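Local coordinates for protein leucine--trna ligase (Agrobacterium radiobacter, PDB 5AH5) that probably attaches leucine to its cognate tRNA(Leu) at the expense of ATP, as a class I aminoacyl-tRNA synthetase, at residues B[139-143]-B[144-148]; B[168-172]-B[173-177]; B[199-202]-B[203-206]. All coordinates share one frame; numbering follows the deposited sequence.

Overall arrangement
The three contacts follow one another along the chain without touching; contacts 1 and 3 come nearest, at about 8 Å between closest atoms. All three are local and partly buried, and contacts 1 and 3 divide into a charged side and an apolar one. Contact 1 ends helix 128-143 and begins strand 147-151, and its Leu141 and Ile147 are buried. Contact 2 is a two-stranded hairpin of its own, whose tip carries an ion pair while its base packs a tryptophan near the bound leucyl adenylate analogue. In contact 3 the residues after helix 197-202 keep helical backbone angles; its leucines are buried, and its charges are paired mainly with other parts of the fold.

Contact 1. Residues B[139-143]-B[144-148]; sequences LDLYR and KGLIY
Lys144 doubles back along the last turn of helix 128-143 to reach Asp140, one turn earlier. Its CB sits beside the backbone, 3.7 Å from Asp140 O, and CG comes closer to that oxygen. Bends at the three outer torsions, beginning with chi2 at -75°, then fold the chain over, which brings CE within 3.6 Å of Asp140 OD1. At the tip NZ closes a salt bridge of 2.8 Å to Asp140 OD1, using the lone pair on the side of the other carboxylate oxygen. That other oxygen, OD2, is held by the hydroxyl of Tyr549, so both ends of the carboxylate are engaged and its rotation is probably restricted. The backbones of the two residues are joined as well, Lys144 N donating to Asp140 O.

Beyond Lys144 a Schellman motif ends the helix and turns the chain into strand 147-151, which pairs with strand 182-191. Gly145, at a positive phi of 80°, donates from N to Tyr142 O over 3.1 Å, while Leu146 N makes a weak bond to Leu141 O. The same Leu141 oxygen takes a straighter bond from Ile147 N, which approaches from above the carbonyl plane. The apolar contact expected of this motif is present too: Leu141 CB lies 4.1 Å from Leu146 CB. The same CB is 3.7 Å from Ile147 CD1, and Ile147 also packs on Trp189 and Val191.

Tyr142 has CG anti to the backbone N (chi1 179°), which puts its ring edge beside Ile147 O, near the ring plane and 3.4 Å from Tyr142 CD1. The CA-H of Tyr142 points at the same oxygen. The tyrosine hydroxyl bonds to Thr437 OG1, and its ring meets that of Trp189 almost at right angles.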
ATOM      1  N   LEU B 139       2.880  21.426  14.483  1.00 28.80           N
ATOM      2  CA  LEU B 139       3.164  22.875  14.698  1.00 32.31           C
ATOM      3  C   LEU B 139       4.042  23.462  13.622  1.00 33.79           C
ATOM      4  O   LEU B 139       3.841  24.625  13.199  1.00 37.49           O
ATOM      5  CB  LEU B 139       3.740  23.130  16.096  1.00 30.99           C
ATOM      6  CG  LEU B 139       2.685  22.894  17.174  1.00 32.27           C
ATOM      7  CD1 LEU B 139       3.296  23.014  18.555  1.00 34.72           C
ATOM      8  CD2 LEU B 139       1.510  23.863  17.037  1.00 31.57           C
ATOM      9  N   ASP B 140       4.979  22.661  13.119  1.00 35.63           N
ATOM     10  CA  ASP B 140       5.760  23.097  11.910  1.00 34.30           C
ATOM     11  C   ASP B 140       4.870  23.325  10.694  1.00 33.14           C
ATOM     12  O   ASP B 140       4.880  24.418  10.072  1.00 34.19           O
ATOM     13  CB  ASP B 140       6.938  22.171  11.670  1.00 36.86           C
ATOM     14  CG  ASP B 140       7.992  22.766  10.744  1.00 47.21           C
ATOM     15  OD1 ASP B 140       8.102  24.002  10.620  1.00 48.09           O
ATOM     16  OD2 ASP B 140       8.698  21.960  10.093  1.00 50.88           O
ATOM     17  N   LEU B 141       3.990  22.378  10.400  1.00 33.65           N
ATOM     18  CA  LEU B 141       3.082  22.552   9.262  1.00 31.52           C
ATOM     19  C   LEU B 141       2.110  23.707   9.475  1.00 33.37           C
ATOM     20  O   LEU B 141       1.739  24.407   8.508  1.00 33.17           O
ATOM     21  CB  LEU B 141       2.320  21.257   8.961  1.00 34.40           C
ATOM     22  CG  LEU B 141       3.071  20.247   8.042  1.00 35.63           C
ATOM     23  CD1 LEU B 141       4.351  19.651   8.623  1.00 36.06           C
ATOM     24  CD2 LEU B 141       2.087  19.137   7.702  1.00 34.97           C
ATOM     25  N   TYR B 142       1.669  23.897  10.733  1.00 31.89           N
ATOM     26  CA  TYR B 142       0.853  25.064  11.089  1.00 32.52           C
ATOM     27  C   TYR B 142       1.599  26.387  10.877  1.00 31.51           C
ATOM     28  O   TYR B 142       1.082  27.252  10.187  1.00 29.80           O
ATOM     29  CB  TYR B 142       0.356  24.959  12.537  1.00 33.70           C
ATOM     30  CG  TYR B 142      -0.471  26.146  13.004  1.00 39.82           C
ATOM     31  CD1 TYR B 142      -1.670  26.515  12.371  1.00 42.46           C
ATOM     32  CD2 TYR B 142      -0.049  26.898  14.086  1.00 46.31           C
ATOM     33  CE1 TYR B 142      -2.412  27.622  12.802  1.00 43.49           C
ATOM     34  CE2 TYR B 142      -0.771  27.991  14.530  1.00 46.18           C
ATOM     35  CZ  TYR B 142      -1.935  28.344  13.891  1.00 46.76           C
ATOM     36  OH  TYR B 142      -2.589  29.406  14.411  1.00 50.45           O
ATOM     37  N   ARG B 143       2.804  26.544  11.431  1.00 34.42           N
ATOM     38  CA  ARG B 143       3.629  27.760  11.121  1.00 42.16           C
ATOM     39  C   ARG B 143       3.873  28.047   9.633  1.00 43.40           C
ATOM     40  O   ARG B 143       3.901  29.190   9.238  1.00 45.05           O
ATOM     41  CB  ARG B 143       4.994  27.723  11.808  1.00 48.66           C
ATOM     42  CG  ARG B 143       4.882  27.798  13.320  1.00 61.35           C
ATOM     43  CD  ARG B 143       6.168  28.192  14.037  1.00 69.24           C
ATOM     44  NE  ARG B 143       5.879  28.446  15.463  1.00 82.54           N
ATOM     45  CZ  ARG B 143       5.303  29.561  15.961  1.00 93.46           C
ATOM     46  NH1 ARG B 143       4.942  30.584  15.168  1.00 99.04           N
ATOM     47  NH2 ARG B 143       5.082  29.663  17.273  1.00 90.51           N
ATOM     48  N   LYS B 144       4.042  27.020   8.812  1.00 42.96           N
ATOM     49  CA  LYS B 144       4.308  27.239   7.384  1.00 47.59           C
ATOM     50  C   LYS B 144       3.046  27.329   6.546  1.00 45.84           C
ATOM     51  O   LYS B 144       3.134  27.339   5.328  1.00 51.48           O
ATOM     52  CB  LYS B 144       5.213  26.139   6.799  1.00 48.52           C
ATOM     53  CG  LYS B 144       6.480  25.839   7.588  1.00 52.94           C
ATOM     54  CD  LYS B 144       7.555  26.890   7.433  1.00 56.02           C
ATOM     55  CE  LYS B 144       8.422  27.009   8.690  1.00 58.10           C
ATOM     56  NZ  LYS B 144       9.282  25.817   8.910  1.00 55.39           N
ATOM     57  N   GLY B 145       1.867  27.346   7.162  1.00 44.16           N
ATOM     58  CA  GLY B 145       0.627  27.473   6.410  1.00 43.48           C
ATOM     59  C   GLY B 145       0.089  26.206   5.758  1.00 43.24           C
ATOM     60  O   GLY B 145      -0.923  26.269   5.113  1.00 45.22           O
ATOM     61  N   LEU B 146       0.717  25.051   5.952  1.00 43.20           N
ATOM     62  CA  LEU B 146       0.194  23.796   5.378  1.00 41.65           C
ATOM     63  C   LEU B 146      -0.992  23.267   6.166  1.00 39.20           C
ATOM     64  O   LEU B 146      -1.909  22.708   5.591  1.00 35.12           O
ATOM     65  CB  LEU B 146       1.299  22.751   5.283  1.00 47.60           C
ATOM     66  CG  LEU B 146       2.296  23.209   4.208  1.00 45.26           C
ATOM     67  CD1 LEU B 146       3.719  22.885   4.603  1.00 48.96           C
ATOM     68  CD2 LEU B 146       1.907  22.646   2.859  1.00 48.61           C
ATOM     69  N   ILE B 147      -1.002  23.507   7.480  1.00 35.21           N
ATOM     70  CA  ILE B 147      -2.152  23.203   8.306  1.00 34.45           C
ATOM     71  C   ILE B 147      -2.812  24.519   8.686  1.00 34.77           C
ATOM     72  O   ILE B 147      -2.127  25.480   9.122  1.00 36.89           O
ATOM     73  CB  ILE B 147      -1.793  22.376   9.559  1.00 36.01           C
ATOM     74  CG1 ILE B 147      -1.499  20.915   9.154  1.00 35.76           C
ATOM     75  CG2 ILE B 147      -2.948  22.404  10.594  1.00 35.70           C
ATOM     76  CD1 ILE B 147      -0.926  20.053  10.262  1.00 35.08           C
ATOM     77  N   TYR B 148      -4.143  24.515   8.583  1.00 33.35           N
ATOM     78  CA  TYR B 148      -4.950  25.673   8.873  1.00 34.93           C
ATOM     79  C   TYR B 148      -6.344  25.338   9.415  1.00 35.10           C
ATOM     80  O   TYR B 148      -6.871  24.219   9.257  1.00 37.97           O
ATOM     81  CB  TYR B 148      -5.028  26.501   7.601  1.00 36.86           C
ATOM     82  CG  TYR B 148      -5.844  25.838   6.505  1.00 37.16           C
ATOM     83  CD1 TYR B 148      -7.208  26.060   6.434  1.00 34.29           C
ATOM     84  CD2 TYR B 148      -5.259  25.008   5.541  1.00 36.33           C
ATOM     85  CE1 TYR B 148      -7.992  25.498   5.471  1.00 36.56           C
ATOM     86  CE2 TYR B 148      -6.049  24.419   4.566  1.00 36.45           C
ATOM     87  CZ  TYR B 148      -7.420  24.681   4.530  1.00 41.56           C
ATOM     88  OH  TYR B 148      -8.298  24.159   3.599  1.00 38.78           O
TER

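Contact 2. Residues B[168-172]-B[173-177]; sequences QVIDG and KGWRS
Ile170 and Lys173 face each other as the closing pair of a beta hairpin with a two-residue loop, whose type I' turn runs through Asp171 and Gly172, both at positive phi. Two backbone bonds tie this antiparallel hydrogen-bonded pair. Ile170 N, in the plane of the Lys173 carbonyl, reaches its O over 2.7 Å, whereas Lys173 N meets Ile170 O from well above the plane. One pair farther from the turn, Val169 and Gly174 form the non-hydrogen-bonded pair, where the Val169 CA-H is directed at Lys173 O. A third backbone bond lies beyond it, Trp175 N to Gln168 O at 2.8 Å.

The charged contact is at the tip. The side chains of Lys173 and Asp171 extend in company, and NZ forms a salt bridge of 3.1 Å with Asp171 OD2, coming from above the carboxylate plane. On the way out, the Lys173 chain passes over the Asp171 carbonyl oxygen, with CG nearest to it.

Apolar and amide contacts gather around Trp175, whose side chain lies about 7 Å from the bound leucyl adenylate analogue and touches Tyr41, in what is predicted to be the HIGH region. Ile170 CD1 comes to 4.2 Å from Trp175 CD1. With Trp175 CG opposite its backbone N (chi1 176°), the indole lies beside Gln168, amide and ring planes 41° apart. That amide is fixed from elsewhere, OE1 accepting from Ala165 N and NE2 donating to Asp488 OD1. Its NE2 is thereby held 3.5 Å from Trp175 CE3, while CD of the following Arg176 sits over the centre of one ring face, 3.6 Å above the plane.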
ATOM      1  N   GLN B 168     -12.638   9.155   3.926  1.00 29.45           N
ATOM      2  CA  GLN B 168     -13.283   8.226   4.837  1.00 30.85           C
ATOM      3  C   GLN B 168     -14.801   8.154   4.647  1.00 30.78           C
ATOM      4  O   GLN B 168     -15.523   7.576   5.452  1.00 32.72           O
ATOM      5  CB  GLN B 168     -12.939   8.581   6.298  1.00 34.57           C
ATOM      6  CG  GLN B 168     -11.475   8.419   6.691  1.00 32.38           C
ATOM      7  CD  GLN B 168     -11.160   9.199   7.989  1.00 32.29           C
ATOM      8  OE1 GLN B 168     -11.374  10.403   8.049  1.00 32.17           O
ATOM      9  NE2 GLN B 168     -10.634   8.524   8.982  1.00 29.08           N
ATOM     10  N   VAL B 169     -15.256   8.696   3.550  1.00 34.11           N
ATOM     11  CA  VAL B 169     -16.626   8.570   3.124  1.00 36.12           C
ATOM     12  C   VAL B 169     -16.614   7.619   1.927  1.00 38.23           C
ATOM     13  O   VAL B 169     -16.027   7.927   0.895  1.00 35.10           O
ATOM     14  CB  VAL B 169     -17.146   9.942   2.669  1.00 37.34           C
ATOM     15  CG1 VAL B 169     -18.512   9.796   2.006  1.00 38.23           C
ATOM     16  CG2 VAL B 169     -17.203  10.893   3.868  1.00 37.11           C
ATOM     17  N   ILE B 170     -17.228   6.455   2.078  1.00 40.40           N
ATOM     18  CA  ILE B 170     -17.210   5.450   1.005  1.00 45.84           C
ATOM     19  C   ILE B 170     -18.669   5.055   0.697  1.00 43.57           C
ATOM     20  O   ILE B 170     -19.370   4.546   1.589  1.00 39.41           O
ATOM     21  CB  ILE B 170     -16.336   4.223   1.411  1.00 42.75           C
ATOM     22  CG1 ILE B 170     -14.868   4.632   1.523  1.00 40.68           C
ATOM     23  CG2 ILE B 170     -16.457   3.098   0.393  1.00 46.20           C
ATOM     24  CD1 ILE B 170     -14.065   3.704   2.418  1.00 44.76           C
ATOM     25  N   ASP B 171     -19.107   5.313  -0.541  1.00 46.32           N
ATOM     26  CA  ASP B 171     -20.492   5.011  -1.009  1.00 51.42           C
ATOM     27  C   ASP B 171     -21.508   5.811  -0.144  1.00 45.93           C
ATOM     28  O   ASP B 171     -22.514   5.272   0.345  1.00 40.32           O
ATOM     29  CB  ASP B 171     -20.750   3.471  -0.996  1.00 54.82           C
ATOM     30  CG  ASP B 171     -22.060   3.061  -1.727  1.00 73.93           C
ATOM     31  OD1 ASP B 171     -22.479   3.774  -2.680  1.00 78.35           O
ATOM     32  OD2 ASP B 171     -22.671   2.026  -1.339  1.00 78.34           O
ATOM     33  N   GLY B 172     -21.155   7.079   0.109  1.00 45.61           N
ATOM     34  CA  GLY B 172     -21.871   7.964   1.016  1.00 43.41           C
ATOM     35  C   GLY B 172     -21.867   7.609   2.492  1.00 43.87           C
ATOM     36  O   GLY B 172     -22.514   8.305   3.283  1.00 44.40           O
ATOM     37  N   LYS B 173     -21.122   6.575   2.874  1.00 36.45           N
ATOM     38  CA  LYS B 173     -21.135   6.062   4.219  1.00 40.00           C
ATOM     39  C   LYS B 173     -19.810   6.266   4.930  1.00 38.34           C
ATOM     40  O   LYS B 173     -18.767   6.460   4.325  1.00 37.26           O
ATOM     41  CB  LYS B 173     -21.500   4.582   4.227  1.00 46.89           C
ATOM     42  CG  LYS B 173     -22.928   4.327   3.750  1.00 58.12           C
ATOM     43  CD  LYS B 173     -23.120   2.864   3.375  1.00 69.55           C
ATOM     44  CE  LYS B 173     -24.273   2.652   2.393  1.00 74.60           C
ATOM     45  NZ  LYS B 173     -23.949   1.518   1.471  1.00 74.33           N
ATOM     46  N   GLY B 174     -19.881   6.259   6.245  1.00 37.78           N
ATOM     47  CA  GLY B 174     -18.695   6.414   7.066  1.00 41.75           C
ATOM     48  C   GLY B 174     -17.817   5.169   7.010  1.00 37.45           C
ATOM     49  O   GLY B 174     -18.322   4.043   7.074  1.00 37.31           O
ATOM     50  N   TRP B 175     -16.514   5.420   6.894  1.00 35.53           N
ATOM     51  CA  TRP B 175     -15.468   4.404   6.814  1.00 38.66           C
ATOM     52  C   TRP B 175     -15.654   3.183   7.723  1.00 35.91           C
ATOM     53  O   TRP B 175     -15.458   2.016   7.330  1.00 34.02           O
ATOM     54  CB  TRP B 175     -14.146   5.152   7.163  1.00 44.00           C
ATOM     55  CG  TRP B 175     -12.956   4.355   7.233  1.00 43.51           C
ATOM     56  CD1 TRP B 175     -12.548   3.390   6.329  1.00 46.49           C
ATOM     57  CD2 TRP B 175     -11.941   4.435   8.227  1.00 42.12           C
ATOM     58  NE1 TRP B 175     -11.346   2.855   6.731  1.00 46.76           N
ATOM     59  CE2 TRP B 175     -10.944   3.482   7.886  1.00 43.66           C
ATOM     60  CE3 TRP B 175     -11.759   5.228   9.359  1.00 42.82           C
ATOM     61  CZ2 TRP B 175      -9.809   3.292   8.658  1.00 38.42           C
ATOM     62  CZ3 TRP B 175     -10.641   5.045  10.125  1.00 36.03           C
ATOM     63  CH2 TRP B 175      -9.671   4.090   9.778  1.00 34.74           C
ATOM     64  N   ARG B 176     -16.008   3.436   8.966  1.00 30.69           N
ATOM     65  CA  ARG B 176     -16.132   2.359   9.927  1.00 33.31           C
ATOM     66  C   ARG B 176     -17.605   2.068  10.284  1.00 34.88           C
ATOM     67  O   ARG B 176     -17.925   0.944  10.610  1.00 35.97           O
ATOM     68  CB  ARG B 176     -15.381   2.692  11.232  1.00 33.81           C
ATOM     69  CG  ARG B 176     -13.916   3.048  11.072  1.00 33.76           C
ATOM     70  CD  ARG B 176     -13.082   1.890  10.559  1.00 31.03           C
ATOM     71  NE  ARG B 176     -12.999   0.774  11.508  1.00 28.33           N
ATOM     72  CZ  ARG B 176     -12.093  -0.196  11.411  1.00 33.54           C
ATOM     73  NH1 ARG B 176     -11.218  -0.204  10.386  1.00 42.48           N
ATOM     74  NH2 ARG B 176     -12.054  -1.187  12.314  1.00 34.77           N
ATOM     75  N   SER B 177     -18.450   3.092  10.342  1.00 35.50           N
ATOM     76  CA  SER B 177     -19.819   2.902  10.826  1.00 38.47           C
ATOM     77  C   SER B 177     -20.733   2.236   9.768  1.00 38.80           C
ATOM     78  O   SER B 177     -21.629   1.470  10.112  1.00 37.19           O
ATOM     79  CB  SER B 177     -20.401   4.249  11.169  1.00 33.45           C
ATOM     80  OG  SER B 177     -20.433   5.091  10.044  1.00 32.00           O
TER

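Contact 3. Residues B[199-202]-B[203-206]; sequences RLLD and DLES
The carbonyl oxygen of Asp203, a residue whose amide N bonds back to Arg199 O, is itself gripped twice by Ser206: by OG at 2.9 Å and by the backbone N. The serine hydroxyl, with chi1 at 73°, folds back onto a lone pair in the carbonyl plane. The residues after helix 197-202 keep helical backbone angles. The bond from Asp203 N to Arg199 O, 3.0 Å long, still has alpha-helical spacing, but the next ones step back three residues, with the i to i+3 spacing of a 3-10 turn: a weak one from Leu204 N to Leu201 O, then Glu205 N to Asp202 O.

Asp203 bends its carboxylate back over the preceding turn, so that CG lies only 2.9 Å from Arg199 O. Acceptors crowd here, since Asp203 OD2 is close both to Arg199 O and to Asp553 OD2; the salt bridge from Lys542 to Asp203 OD2 probably offsets this. Asp546 and Lys542, both on helix 533-546, pair with Arg199 and Asp203, while Asp202 pairs with Arg224 elsewhere.

The apolar side belongs to the leucines, which pack against helix 212-222. Leu204 lays its branch over two carbonyls of the preceding turn, with CG 3.4 Å from Leu200 O, and its CD1 ends 4.3 Å from Leu201 CD1.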
ATOM      1  N   ARG B 199       1.421  17.872  -8.194  1.00 41.31           N
ATOM      2  CA  ARG B 199       2.535  16.981  -7.984  1.00 41.68           C
ATOM      3  C   ARG B 199       2.171  15.546  -7.642  1.00 42.78           C
ATOM      4  O   ARG B 199       2.891  14.627  -8.040  1.00 39.37           O
ATOM      5  CB  ARG B 199       3.371  17.483  -6.874  1.00 44.28           C
ATOM      6  CG  ARG B 199       4.207  18.681  -7.216  1.00 47.65           C
ATOM      7  CD  ARG B 199       5.429  18.603  -6.334  1.00 50.41           C
ATOM      8  NE  ARG B 199       5.471  19.623  -5.359  1.00 52.49           N
ATOM      9  CZ  ARG B 199       6.209  19.580  -4.257  1.00 55.66           C
ATOM     10  NH1 ARG B 199       6.935  18.508  -3.906  1.00 46.79           N
ATOM     11  NH2 ARG B 199       6.157  20.644  -3.461  1.00 56.09           N
ATOM     12  N   LEU B 200       1.105  15.370  -6.866  1.00 38.46           N
ATOM     13  CA  LEU B 200       0.551  14.062  -6.595  1.00 37.42           C
ATOM     14  C   LEU B 200       0.086  13.368  -7.900  1.00 39.30           C
ATOM     15  O   LEU B 200       0.293  12.172  -8.094  1.00 42.41           O
ATOM     16  CB  LEU B 200      -0.636  14.183  -5.620  1.00 36.86           C
ATOM     17  CG  LEU B 200      -0.261  14.558  -4.181  1.00 41.62           C
ATOM     18  CD1 LEU B 200      -1.524  14.884  -3.371  1.00 40.93           C
ATOM     19  CD2 LEU B 200       0.594  13.455  -3.526  1.00 38.06           C
ATOM     20  N   LEU B 201      -0.533  14.128  -8.783  1.00 41.27           N
ATOM     21  CA  LEU B 201      -1.069  13.598 -10.023  1.00 46.55           C
ATOM     22  C   LEU B 201       0.063  13.312 -11.026  1.00 48.33           C
ATOM     23  O   LEU B 201       0.204  12.196 -11.469  1.00 42.48           O
ATOM     24  CB  LEU B 201      -2.080  14.595 -10.595  1.00 53.02           C
ATOM     25  CG  LEU B 201      -2.844  14.207 -11.845  1.00 62.14           C
ATOM     26  CD1 LEU B 201      -3.487  12.826 -11.709  1.00 62.14           C
ATOM     27  CD2 LEU B 201      -3.884  15.275 -12.137  1.00 63.12           C
ATOM     28  N   ASP B 202       0.903  14.305 -11.321  1.00 47.95           N
ATOM     29  CA  ASP B 202       1.999  14.136 -12.283  1.00 45.66           C
ATOM     30  C   ASP B 202       3.116  13.152 -11.850  1.00 48.41           C
ATOM     31  O   ASP B 202       3.745  12.510 -12.723  1.00 44.80           O
ATOM     32  CB  ASP B 202       2.621  15.496 -12.637  1.00 48.37           C
ATOM     33  CG  ASP B 202       1.586  16.523 -13.215  1.00 51.06           C
ATOM     34  OD1 ASP B 202       0.455  16.133 -13.586  1.00 49.12           O
ATOM     35  OD2 ASP B 202       1.923  17.736 -13.269  1.00 55.65           O
ATOM     36  N   ASP B 203       3.403  13.047 -10.542  1.00 40.98           N
ATOM     37  CA  ASP B 203       4.463  12.152 -10.088  1.00 40.01           C
ATOM     38  C   ASP B 203       4.041  10.688 -10.117  1.00 36.75           C
ATOM     39  O   ASP B 203       4.901   9.831  -9.998  1.00 40.50           O
ATOM     40  CB  ASP B 203       5.026  12.519  -8.703  1.00 42.11           C
ATOM     41  CG  ASP B 203       5.638  13.917  -8.655  1.00 52.52           C
ATOM     42  OD1 ASP B 203       5.895  14.521  -9.733  1.00 52.12           O
ATOM     43  OD2 ASP B 203       5.848  14.426  -7.512  1.00 51.86           O
ATOM     44  N   LEU B 204       2.747  10.391 -10.293  1.00 37.80           N
ATOM     45  CA  LEU B 204       2.311   9.032 -10.632  1.00 40.79           C
ATOM     46  C   LEU B 204       3.002   8.424 -11.866  1.00 44.98           C
ATOM     47  O   LEU B 204       3.241   7.205 -11.895  1.00 41.61           O
ATOM     48  CB  LEU B 204       0.806   8.957 -10.849  1.00 40.48           C
ATOM     49  CG  LEU B 204      -0.007   9.170  -9.558  1.00 38.91           C
ATOM     50  CD1 LEU B 204      -1.422   9.529  -9.900  1.00 42.27           C
ATOM     51  CD2 LEU B 204       0.027   7.974  -8.664  1.00 40.12           C
ATOM     52  N   GLU B 205       3.302   9.246 -12.870  1.00 46.95           N
ATOM     53  CA  GLU B 205       4.007   8.756 -14.067  1.00 54.74           C
ATOM     54  C   GLU B 205       5.390   8.156 -13.724  1.00 50.54           C
ATOM     55  O   GLU B 205       5.817   7.235 -14.396  1.00 47.43           O
ATOM     56  CB  GLU B 205       4.163   9.859 -15.125  1.00 63.21           C
ATOM     57  CG  GLU B 205       2.871  10.240 -15.853  1.00 76.78           C
ATOM     58  CD  GLU B 205       3.027  11.486 -16.749  1.00 94.06           C
ATOM     59  OE1 GLU B 205       3.793  11.450 -17.760  1.00 91.51           O
ATOM     60  OE2 GLU B 205       2.371  12.515 -16.444  1.00 95.50           O
ATOM     61  N   SER B 206       6.059   8.647 -12.674  1.00 43.77           N
ATOM     62  CA  SER B 206       7.376   8.132 -12.286  1.00 47.12           C
ATOM     63  C   SER B 206       7.352   6.845 -11.413  1.00 43.90           C
ATOM     64  O   SER B 206       8.399   6.227 -11.223  1.00 44.63           O
ATOM     65  CB  SER B 206       8.203   9.228 -11.604  1.00 48.57           C
ATOM     66  OG  SER B 206       7.726   9.519 -10.293  1.00 58.63           O
TER